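Local coordinates for plasmid pRiA4b Orf3-like domain-containing protein (Methanosarcina mazei, PDB 2I1S) that is of unknown function but belongs to the plasmid pRiA4b ORF-3-like family, built round a mixed beta sheet, at residues F94-E100 and K114-I120; R25-P29 and Y129-A134; I41-W47 and L102-D106. Residues are numbered along the deposited sequence.

Overall arrangement
All three contacts reach the same mixed beta sheet, and their chemistry follows their depth. Interaction 3 is the central one: every residue that touches is buried, and the end of helix 34-44 and the turn after it meet strand 100-105, mainly on aromatic rings, with a single side-chain hydrogen bond. Interactions 1 and 2 lie farther out, partly buried. Interaction 1 joins a loop to strand 111-122, combining one backbone bond with apolar packing and a surface salt bridge; interaction 2 sets edge strand 131-136 against strand 22-29 by a ladder of four backbone bonds. A salt bridge, E118 OE2 to R25 NH1 (2.7 Å), links them. I41 of interaction 3 packs on V115, V44 on I26.

Interaction 1: residues F94-E100 and K114-I120; sequences FTLENKE and KVRLEKI
Where a loop feeds into an antiparallel strand pair of a mixed beta sheet, its apolar side chains can close over the neighbouring strand, as 94-100 does against 114-120. T95 to N98 form a type I turn, closed by a weak N98 N to T95 O bond (3.2 Å), with a return bond from T95 N to N98 O (3.1 Å). The chain becomes extended at E100, a non-hydrogen-bonded partner of R116 (CA-CA 4.5 Å). Next to it L117 N donates to K99 O at 2.7 Å and E100 CA lies 3.1 Å from V115 O. The main bump is L117 (t, chi2 near 69°): its CD2 lies 3.4 Å from T95 O and 4.4 Å from L96 CD2, under the turn. F94 (m) fills the hollow alongside, CD2 at 3.9 Å from L117 CB and CZ at 3.9 Å from V115 CG1, beside M57. L96 CD2 reaches I120 CG1 at 4.4 Å. A classic beta bulge, E118 and K119 both facing H10, offsets the pairing with strand 7-15 by one residue; E118 pairs with R25. K99 CD lies 3.7 Å from R116 CD. On the face carrying E100 and R116, R116 NE donates to E100 OE2 at 3.0 Å in a salt bridge.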
loop_
_atom_site.group_PDB
_atom_site.type_symbol
_atom_site.label_atom_id
_atom_site.label_comp_id
_atom_site.label_asym_id
_atom_site.label_seq_id
_atom_site.Cartn_x
_atom_site.Cartn_y
_atom_site.Cartn_z
ATOM N N PHE A 94 -13.186 -5.714 -7.623
ATOM C CA PHE A 94 -13.385 -6.162 -6.248
ATOM C C PHE A 94 -14.841 -6.526 -5.987
ATOM O O PHE A 94 -15.758 -5.732 -6.215
ATOM C CB PHE A 94 -12.943 -5.094 -5.232
ATOM C CG PHE A 94 -11.444 -4.905 -5.131
ATOM C CD1 PHE A 94 -10.797 -3.941 -5.906
ATOM C CD2 PHE A 94 -10.692 -5.647 -4.207
ATOM C CE1 PHE A 94 -9.412 -3.751 -5.815
ATOM C CE2 PHE A 94 -9.323 -5.466 -4.095
ATOM C CZ PHE A 94 -8.671 -4.504 -4.905
ATOM N N THR A 95 -15.043 -7.746 -5.515
ATOM C CA THR A 95 -16.323 -8.167 -4.986
ATOM C C THR A 95 -15.996 -8.992 -3.745
ATOM O O THR A 95 -14.816 -9.160 -3.394
ATOM C CB THR A 95 -17.129 -9.016 -6.012
ATOM O OG1 THR A 95 -16.825 -10.408 -5.852
ATOM C CG2 THR A 95 -16.827 -8.571 -7.462
ATOM N N LEU A 96 -17.029 -9.506 -3.088
ATOM C CA LEU A 96 -16.844 -10.342 -1.916
ATOM C C LEU A 96 -16.321 -11.766 -2.241
ATOM O O LEU A 96 -15.676 -12.381 -1.395
ATOM C CB LEU A 96 -18.119 -10.363 -1.044
ATOM C CG LEU A 96 -18.710 -9.029 -0.538
ATOM C CD1 LEU A 96 -20.097 -9.246 0.081
ATOM C CD2 LEU A 96 -17.790 -8.278 0.451
ATOM N N GLU A 97 -16.573 -12.302 -3.437
ATOM C CA GLU A 97 -15.796 -13.488 -3.857
ATOM C C GLU A 97 -14.661 -13.198 -4.868
ATOM O O GLU A 97 -14.262 -14.086 -5.630
ATOM C CB GLU A 97 -16.662 -14.676 -4.312
ATOM C CG GLU A 97 -17.561 -14.412 -5.492
ATOM C CD GLU A 97 -18.976 -14.111 -5.068
ATOM O OE1 GLU A 97 -19.186 -13.162 -4.273
ATOM O OE2 GLU A 97 -19.882 -14.830 -5.534
ATOM N N ASN A 98 -14.160 -11.968 -4.872
ATOM C CA ASN A 98 -12.933 -11.628 -5.586
ATOM C C ASN A 98 -12.317 -10.444 -4.868
ATOM O O ASN A 98 -12.391 -9.305 -5.342
ATOM C CB ASN A 98 -13.190 -11.301 -7.071
ATOM C CG ASN A 98 -11.907 -11.350 -7.904
ATOM O OD1 ASN A 98 -11.176 -12.336 -7.842
ATOM N ND2 ASN A 98 -11.622 -10.285 -8.672
ATOM N N LYS A 99 -11.711 -10.720 -3.720
ATOM C CA LYS A 99 -11.431 -9.676 -2.729
ATOM C C LYS A 99 -9.997 -9.137 -2.671
ATOM O O LYS A 99 -9.763 -8.098 -2.025
ATOM C CB LYS A 99 -11.940 -10.059 -1.331
ATOM C CG LYS A 99 -11.561 -11.431 -0.820
ATOM C CD LYS A 99 -12.172 -11.668 0.558
ATOM C CE LYS A 99 -13.625 -11.167 0.642
ATOM N NZ LYS A 99 -14.226 -11.224 2.037
ATOM N N GLU A 100 -9.074 -9.787 -3.398
ATOM C CA GLU A 100 -7.647 -9.492 -3.289
ATOM C C GLU A 100 -6.939 -9.024 -4.587
ATOM O O GLU A 100 -7.235 -9.514 -5.672
ATOM C CB GLU A 100 -6.924 -10.689 -2.661
ATOM C CG GLU A 100 -5.698 -10.296 -1.823
ATOM C CD GLU A 100 -5.262 -11.413 -0.895
ATOM O OE1 GLU A 100 -4.954 -12.513 -1.412
ATOM O OE2 GLU A 100 -5.219 -11.192 0.347
ATOM N N LYS A 114 -0.296 -6.287 -0.401
ATOM C CA LYS A 114 -1.531 -7.068 -0.566
ATOM C C LYS A 114 -2.705 -6.163 -0.302
ATOM O O LYS A 114 -2.733 -5.402 0.688
ATOM C CB LYS A 114 -1.613 -8.244 0.402
ATOM C CG LYS A 114 -0.720 -9.419 0.151
ATOM C CD LYS A 114 -0.922 -10.431 1.331
ATOM C CE LYS A 114 -0.660 -11.923 0.954
ATOM N NZ LYS A 114 0.760 -12.324 1.212
ATOM N N VAL A 115 -3.677 -6.209 -1.187
ATOM C CA VAL A 115 -4.880 -5.371 -1.011
ATOM C C VAL A 115 -6.032 -6.356 -0.867
ATOM O O VAL A 115 -6.267 -7.195 -1.739
ATOM C CB VAL A 115 -5.119 -4.378 -2.198
ATOM C CG1 VAL A 115 -6.318 -3.494 -1.918
ATOM C CG2 VAL A 115 -3.856 -3.532 -2.501
ATOM N N ARG A 116 -6.697 -6.306 0.271
ATOM C CA ARG A 116 -7.803 -7.195 0.533
ATOM C C ARG A 116 -9.044 -6.367 0.875
ATOM O O ARG A 116 -9.011 -5.560 1.785
ATOM C CB ARG A 116 -7.420 -8.164 1.658
ATOM C CG ARG A 116 -8.599 -8.839 2.338
ATOM C CD ARG A 116 -8.932 -10.185 1.698
ATOM N NE ARG A 116 -7.836 -11.146 1.858
ATOM C CZ ARG A 116 -7.852 -12.185 2.697
ATOM N NH1 ARG A 116 -8.912 -12.433 3.479
ATOM N NH2 ARG A 116 -6.794 -12.987 2.745
ATOM N N LEU A 117 -10.105 -6.543 0.094
ATOM C CA LEU A 117 -11.458 -6.077 0.458
ATOM C C LEU A 117 -12.040 -6.866 1.641
ATOM O O LEU A 117 -12.217 -8.081 1.557
ATOM C CB LEU A 117 -12.403 -6.190 -0.750
ATOM C CG LEU A 117 -13.831 -5.641 -0.652
ATOM C CD1 LEU A 117 -13.874 -4.102 -0.568
ATOM C CD2 LEU A 117 -14.652 -6.155 -1.829
ATOM N N GLU A 118 -12.329 -6.182 2.749
ATOM C CA GLU A 118 -12.973 -6.854 3.878
ATOM C C GLU A 118 -14.475 -6.610 3.926
ATOM O O GLU A 118 -15.232 -7.526 4.240
ATOM C CB GLU A 118 -12.330 -6.462 5.207
ATOM C CG GLU A 118 -10.938 -7.066 5.418
ATOM C CD GLU A 118 -10.239 -6.553 6.678
ATOM O OE1 GLU A 118 -10.492 -5.388 7.090
ATOM O OE2 GLU A 118 -9.426 -7.318 7.253
ATOM N N LYS A 119 -14.898 -5.373 3.635
ATOM C CA LYS A 119 -16.320 -4.981 3.738
ATOM C C LYS A 119 -16.659 -3.916 2.710
ATOM O O LYS A 119 -15.850 -3.018 2.441
ATOM C CB LYS A 119 -16.630 -4.385 5.113
ATOM C CG LYS A 119 -16.448 -5.296 6.311
ATOM C CD LYS A 119 -15.751 -4.556 7.473
ATOM C CE LYS A 119 -16.634 -3.451 8.056
ATOM N NZ LYS A 119 -16.780 -3.553 9.552
ATOM N N ILE A 120 -17.848 -4.035 2.136
ATOM C CA ILE A 120 -18.465 -2.997 1.317
ATOM C C ILE A 120 -19.620 -2.443 2.157
ATOM O O ILE A 120 -20.522 -3.195 2.520
ATOM C CB ILE A 120 -19.029 -3.580 -0.015
ATOM C CG1 ILE A 120 -17.904 -4.141 -0.908
ATOM C CG2 ILE A 120 -19.855 -2.523 -0.769
ATOM C CD1 ILE A 120 -18.376 -4.605 -2.292
#

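Interaction 2: residues R25-P29 and Y129-A134; sequences RIQVP and YPICTA
Q27 extends (m, t) beside the Y129 ring, its OE1 3.3 Å from CE1 at the ring edge, while its CB packs 4.0 Å from I131 CG1 and its NE2 lies 3.6 Å from T133 CG2. Y129 (m) also sets its CB 3.8 Å from P29 CD, and its hydroxyl bonds to K124 N. A cis peptide bond precedes P130, after which the chain runs as strand 131-134 antiparallel to 25-29, the axes 4.6 Å apart at closest and 150° between their directions. Q27 and I131 form a hydrogen-bonded pair: Q27 N to I131 O is 2.9 Å, I131 N to Q27 O 3.2 Å. Further along, T133 N donates to R25 O at 3.0 Å and R25 N to A134 O at 2.7 Å. Between these bonds I26 and C132 face each other as a non-hydrogen-bonded pair, CA-CA 4.3 Å, with I26 CG2 4.0 Å from C132 CB. They share the face turned to helix 34-44, where I26 meets A40 and V44. On this side too, V28 CG1 touches P130 CB at 4.0 Å. This is an antiparallel ladder that sets 131-136, an outermost strand of this chain's mixed sheet, beside 22-29.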
loop_
_atom_site.group_PDB
_atom_site.type_symbol
_atom_site.label_atom_id
_atom_site.label_comp_id
_atom_site.label_asym_id
_atom_site.label_seq_id
_atom_site.Cartn_x
_atom_site.Cartn_y
_atom_site.Cartn_z
ATOM N N ARG A 25 -5.457 0.139 7.422
ATOM C CA ARG A 25 -6.833 -0.092 6.967
ATOM C C ARG A 25 -7.376 1.242 6.467
ATOM O O ARG A 25 -7.230 2.250 7.129
ATOM C CB ARG A 25 -7.704 -0.750 8.081
ATOM C CG ARG A 25 -8.011 -2.204 7.793
ATOM C CD ARG A 25 -8.859 -2.911 8.871
ATOM N NE ARG A 25 -7.902 -3.579 9.719
ATOM C CZ ARG A 25 -7.644 -4.875 9.777
ATOM N NH1 ARG A 25 -8.347 -5.761 9.117
ATOM N NH2 ARG A 25 -6.671 -5.274 10.560
ATOM N N ILE A 26 -7.910 1.260 5.260
ATOM C CA ILE A 26 -8.466 2.490 4.692
ATOM C C ILE A 26 -9.855 2.225 4.124
ATOM O O ILE A 26 -10.163 1.085 3.740
ATOM C CB ILE A 26 -7.558 3.114 3.570
ATOM C CG1 ILE A 26 -7.509 2.217 2.313
ATOM C CG2 ILE A 26 -6.172 3.525 4.132
ATOM C CD1 ILE A 26 -6.778 2.842 1.062
ATOM N N GLN A 27 -10.691 3.264 4.054
ATOM C CA GLN A 27 -11.962 3.136 3.321
ATOM C C GLN A 27 -11.966 4.052 2.086
ATOM O O GLN A 27 -11.653 5.248 2.175
ATOM C CB GLN A 27 -13.140 3.410 4.230
ATOM C CG GLN A 27 -13.189 2.526 5.485
ATOM C CD GLN A 27 -14.290 2.947 6.428
ATOM O OE1 GLN A 27 -15.228 3.623 6.007
ATOM N NE2 GLN A 27 -14.198 2.549 7.708
ATOM N N VAL A 28 -12.307 3.501 0.929
ATOM C CA VAL A 28 -12.288 4.308 -0.300
ATOM C C VAL A 28 -13.671 4.385 -0.990
ATOM O O VAL A 28 -14.452 3.456 -0.866
ATOM C CB VAL A 28 -11.179 3.818 -1.304
ATOM C CG1 VAL A 28 -9.808 4.029 -0.714
ATOM C CG2 VAL A 28 -11.374 2.362 -1.675
ATOM N N PRO A 29 -13.972 5.507 -1.698
ATOM C CA PRO A 29 -15.186 5.527 -2.506
ATOM C C PRO A 29 -15.227 4.344 -3.463
ATOM O O PRO A 29 -14.188 3.979 -4.062
ATOM C CB PRO A 29 -15.072 6.853 -3.296
ATOM C CG PRO A 29 -14.262 7.744 -2.406
ATOM C CD PRO A 29 -13.257 6.803 -1.762
ATOM N N TYR A 129 -14.086 10.819 2.465
ATOM C CA TYR A 129 -13.304 9.656 2.042
ATOM C C TYR A 129 -12.266 10.063 0.991
ATOM O O TYR A 129 -12.487 11.028 0.257
ATOM C CB TYR A 129 -14.221 8.563 1.513
ATOM C CG TYR A 129 -15.183 8.025 2.537
ATOM C CD1 TYR A 129 -14.853 6.900 3.307
ATOM C CD2 TYR A 129 -16.448 8.597 2.711
ATOM C CE1 TYR A 129 -15.752 6.366 4.253
ATOM C CE2 TYR A 129 -17.361 8.077 3.650
ATOM C CZ TYR A 129 -17.000 6.961 4.417
ATOM O OH TYR A 129 -17.875 6.444 5.353
ATOM N N PRO A 130 -11.115 9.353 0.925
ATOM C CA PRO A 130 -10.702 8.201 1.718
ATOM C C PRO A 130 -10.327 8.535 3.156
ATOM O O PRO A 130 -10.015 9.691 3.479
ATOM C CB PRO A 130 -9.497 7.644 0.950
ATOM C CG PRO A 130 -9.116 8.641 -0.010
ATOM C CD PRO A 130 -10.088 9.753 -0.055
ATOM N N ILE A 131 -10.401 7.528 4.016
ATOM C CA ILE A 131 -9.928 7.654 5.390
ATOM C C ILE A 131 -9.015 6.508 5.791
ATOM O O ILE A 131 -9.096 5.419 5.224
ATOM C CB ILE A 131 -11.097 7.777 6.447
ATOM C CG1 ILE A 131 -12.016 6.559 6.450
ATOM C CG2 ILE A 131 -11.866 9.076 6.295
ATOM C CD1 ILE A 131 -12.948 6.572 7.671
ATOM N N CYS A 132 -8.155 6.743 6.774
ATOM C CA CYS A 132 -7.353 5.658 7.339
ATOM C C CYS A 132 -7.836 5.431 8.744
ATOM O O CYS A 132 -7.786 6.331 9.580
ATOM C CB CYS A 132 -5.857 6.003 7.318
ATOM S SG CYS A 132 -4.762 4.730 8.000
ATOM N N THR A 133 -8.337 4.236 9.012
ATOM C CA THR A 133 -8.917 3.984 10.306
ATOM C C THR A 133 -7.951 3.392 11.344
ATOM O O THR A 133 -8.190 3.548 12.546
ATOM C CB THR A 133 -10.169 3.082 10.211
ATOM O OG1 THR A 133 -9.813 1.786 9.688
ATOM C CG2 THR A 133 -11.274 3.749 9.361
ATOM N N ALA A 134 -6.897 2.705 10.881
ATOM C CA ALA A 134 -5.990 1.919 11.720
ATOM C C ALA A 134 -4.748 1.465 10.936
ATOM O O ALA A 134 -4.729 1.412 9.694
ATOM C CB ALA A 134 -6.742 0.677 12.302
#

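Interaction 3: residues I41-W47 and L102-D106; sequences IQAVMDW and LYTYD
Y103 and Y105, two residues apart on strand 102-105, bury the most surface in this contact, with W47 next. Both tyrosines are t at chi1 and point their CA-to-CB bonds toward the 41-47 segment, whereas T104 between them points away. Backbones stay well apart, I41 CA to Y103 CA 9.0 Å and Q42 CA to Y105 CA 9.1 Å, so the space is filled by side chains. I41 (m, t) lays CD1 over one face of the Y103 ring, 3.7 Å from its centroid and 15° off the normal, a CH-pi contact; its CG2 lies 3.4 Å from Y103 CE2. Q42 (m, m) donates from NE2 to Y103 OH at 2.8 Å, and the same NE2 lies over the face of the Y105 ring, 3.6 Å from CD1. H38 of the same helix also bonds the Y103 hydroxyl. This is helix-on-sheet packing, with the end of helix 34-44 laid against a central part of the mixed beta sheet; F55 and H53 of strand 53-58 add rings beside Y103. The helix ends in a Schellman motif: D46 has positive phi (52°), W47 N bonds Q42 O at 2.9 Å and D46 N bonds A43 O at 3.2 Å. That turn brings W47 (m) back toward the strand. Its six-membered ring forms an offset stack with Y105, centroids 4.9 Å apart and planes at 30°, CE3 to Y105 CD2 3.4 Å, and its CZ3 lies 4.1 Å from Y103 CE2. W47 NE1 bonds V140 O, and Y105 OH bonds E142 and Y50 N.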
loop_
_atom_site.group_PDB
_atom_site.type_symbol
_atom_site.label_atom_id
_atom_site.label_comp_id
_atom_site.label_asym_id
_atom_site.label_seq_id
_atom_site.Cartn_x
_atom_site.Cartn_y
_atom_site.Cartn_z
ATOM N N ILE A 41 -2.657 4.172 -1.412
ATOM C CA ILE A 41 -1.458 3.404 -1.058
ATOM C C ILE A 41 -0.197 4.270 -0.828
ATOM O O ILE A 41 0.473 4.131 0.218
ATOM C CB ILE A 41 -1.181 2.213 -2.076
ATOM C CG1 ILE A 41 -2.393 1.276 -2.157
ATOM C CG2 ILE A 41 0.075 1.405 -1.627
ATOM C CD1 ILE A 41 -2.263 0.195 -3.299
ATOM N N GLN A 42 0.129 5.152 -1.776
ATOM C CA GLN A 42 1.305 6.011 -1.597
ATOM C C GLN A 42 1.200 6.834 -0.314
ATOM O O GLN A 42 2.211 7.059 0.377
ATOM C CB GLN A 42 1.518 6.971 -2.801
ATOM C CG GLN A 42 1.956 6.329 -4.104
ATOM C CD GLN A 42 3.305 5.672 -4.012
ATOM O OE1 GLN A 42 4.300 6.329 -3.814
ATOM N NE2 GLN A 42 3.348 4.359 -4.203
ATOM N N ALA A 43 -0.020 7.291 -0.029
ATOM C CA ALA A 43 -0.345 8.146 1.107
ATOM C C ALA A 43 -0.190 7.431 2.433
ATOM O O ALA A 43 0.501 7.941 3.314
ATOM C CB ALA A 43 -1.752 8.707 0.967
ATOM N N VAL A 44 -0.769 6.232 2.551
ATOM C CA VAL A 44 -0.739 5.461 3.818
ATOM C C VAL A 44 0.631 4.924 4.161
ATOM O O VAL A 44 0.953 4.772 5.358
ATOM C CB VAL A 44 -1.837 4.318 3.954
ATOM C CG1 VAL A 44 -3.183 4.894 3.897
ATOM C CG2 VAL A 44 -1.655 3.202 2.907
ATOM N N MET A 45 1.431 4.695 3.116
ATOM C CA MET A 45 2.820 4.219 3.229
ATOM C C MET A 45 3.857 5.313 3.277
ATOM O O MET A 45 5.060 5.037 3.363
ATOM C CB MET A 45 3.150 3.262 2.085
ATOM C CG MET A 45 2.377 1.907 2.159
ATOM S SD MET A 45 2.234 1.052 3.746
ATOM C CE MET A 45 1.042 -0.163 3.240
ATOM N N ASP A 46 3.417 6.564 3.201
ATOM C CA ASP A 46 4.335 7.698 3.185
ATOM C C ASP A 46 5.450 7.546 2.104
ATOM O O ASP A 46 6.647 7.863 2.296
ATOM C CB ASP A 46 4.854 7.938 4.612
ATOM C CG ASP A 46 5.563 9.272 4.764
ATOM O OD1 ASP A 46 5.455 10.121 3.836
ATOM O OD2 ASP A 46 6.219 9.467 5.827
ATOM N N TRP A 47 5.026 7.042 0.946
ATOM C CA TRP A 47 5.893 6.927 -0.207
ATOM C C TRP A 47 5.827 8.209 -1.064
ATOM O O TRP A 47 4.996 9.083 -0.839
ATOM C CB TRP A 47 5.539 5.659 -0.997
ATOM C CG TRP A 47 6.017 4.373 -0.355
ATOM C CD1 TRP A 47 7.081 4.221 0.508
ATOM C CD2 TRP A 47 5.480 3.047 -0.553
ATOM N NE1 TRP A 47 7.218 2.906 0.864
ATOM C CE2 TRP A 47 6.255 2.163 0.229
ATOM C CE3 TRP A 47 4.423 2.524 -1.319
ATOM C CZ2 TRP A 47 5.995 0.781 0.285
ATOM C CZ3 TRP A 47 4.160 1.132 -1.251
ATOM C CH2 TRP A 47 4.959 0.289 -0.479
ATOM N N LEU A 102 -2.758 -7.739 -5.928
ATOM C CA LEU A 102 -1.362 -7.464 -5.599
ATOM C C LEU A 102 -0.864 -6.146 -6.240
ATOM O O LEU A 102 -0.968 -5.953 -7.453
ATOM C CB LEU A 102 -0.475 -8.634 -5.991
ATOM C CG LEU A 102 1.001 -8.458 -5.589
ATOM C CD1 LEU A 102 1.236 -8.553 -4.063
ATOM C CD2 LEU A 102 1.851 -9.485 -6.382
ATOM N N TYR A 103 -0.312 -5.273 -5.418
ATOM C CA TYR A 103 0.277 -4.002 -5.859
ATOM C C TYR A 103 1.786 -4.065 -5.704
ATOM O O TYR A 103 2.279 -4.285 -4.609
ATOM C CB TYR A 103 -0.273 -2.867 -4.990
ATOM C CG TYR A 103 0.304 -1.481 -5.181
ATOM C CD1 TYR A 103 -0.125 -0.653 -6.215
ATOM C CD2 TYR A 103 1.224 -0.959 -4.282
ATOM C CE1 TYR A 103 0.371 0.656 -6.368
ATOM C CE2 TYR A 103 1.727 0.357 -4.421
ATOM C CZ TYR A 103 1.294 1.165 -5.459
ATOM O OH TYR A 103 1.758 2.492 -5.571
ATOM N N THR A 104 2.502 -3.857 -6.795
ATOM C CA THR A 104 3.949 -3.723 -6.775
ATOM C C THR A 104 4.341 -2.249 -7.042
ATOM O O THR A 104 3.827 -1.595 -7.955
ATOM C CB THR A 104 4.608 -4.692 -7.813
ATOM O OG1 THR A 104 4.169 -6.036 -7.554
ATOM C CG2 THR A 104 6.160 -4.642 -7.761
ATOM N N TYR A 105 5.239 -1.730 -6.211
ATOM C CA TYR A 105 5.762 -0.394 -6.342
ATOM C C TYR A 105 7.292 -0.491 -6.220
ATOM O O TYR A 105 7.807 -1.123 -5.282
ATOM C CB TYR A 105 5.166 0.510 -5.254
ATOM C CG TYR A 105 5.860 1.854 -5.133
ATOM C CD1 TYR A 105 5.843 2.770 -6.215
ATOM C CD2 TYR A 105 6.576 2.202 -3.972
ATOM C CE1 TYR A 105 6.494 4.019 -6.140
ATOM C CE2 TYR A 105 7.221 3.444 -3.874
ATOM C CZ TYR A 105 7.190 4.352 -4.989
ATOM O OH TYR A 105 7.818 5.605 -4.943
ATOM N N ASP A 106 8.012 0.135 -7.162
ATOM C CA ASP A 106 9.483 0.104 -7.224
ATOM C C ASP A 106 9.918 -1.233 -7.771
ATOM O O ASP A 106 9.962 -2.221 -7.039
ATOM C CB ASP A 106 10.157 0.373 -5.844
ATOM C CG ASP A 106 11.653 0.725 -5.962
ATOM O OD1 ASP A 106 12.181 1.433 -5.094
ATOM O OD2 ASP A 106 12.314 0.307 -6.939
#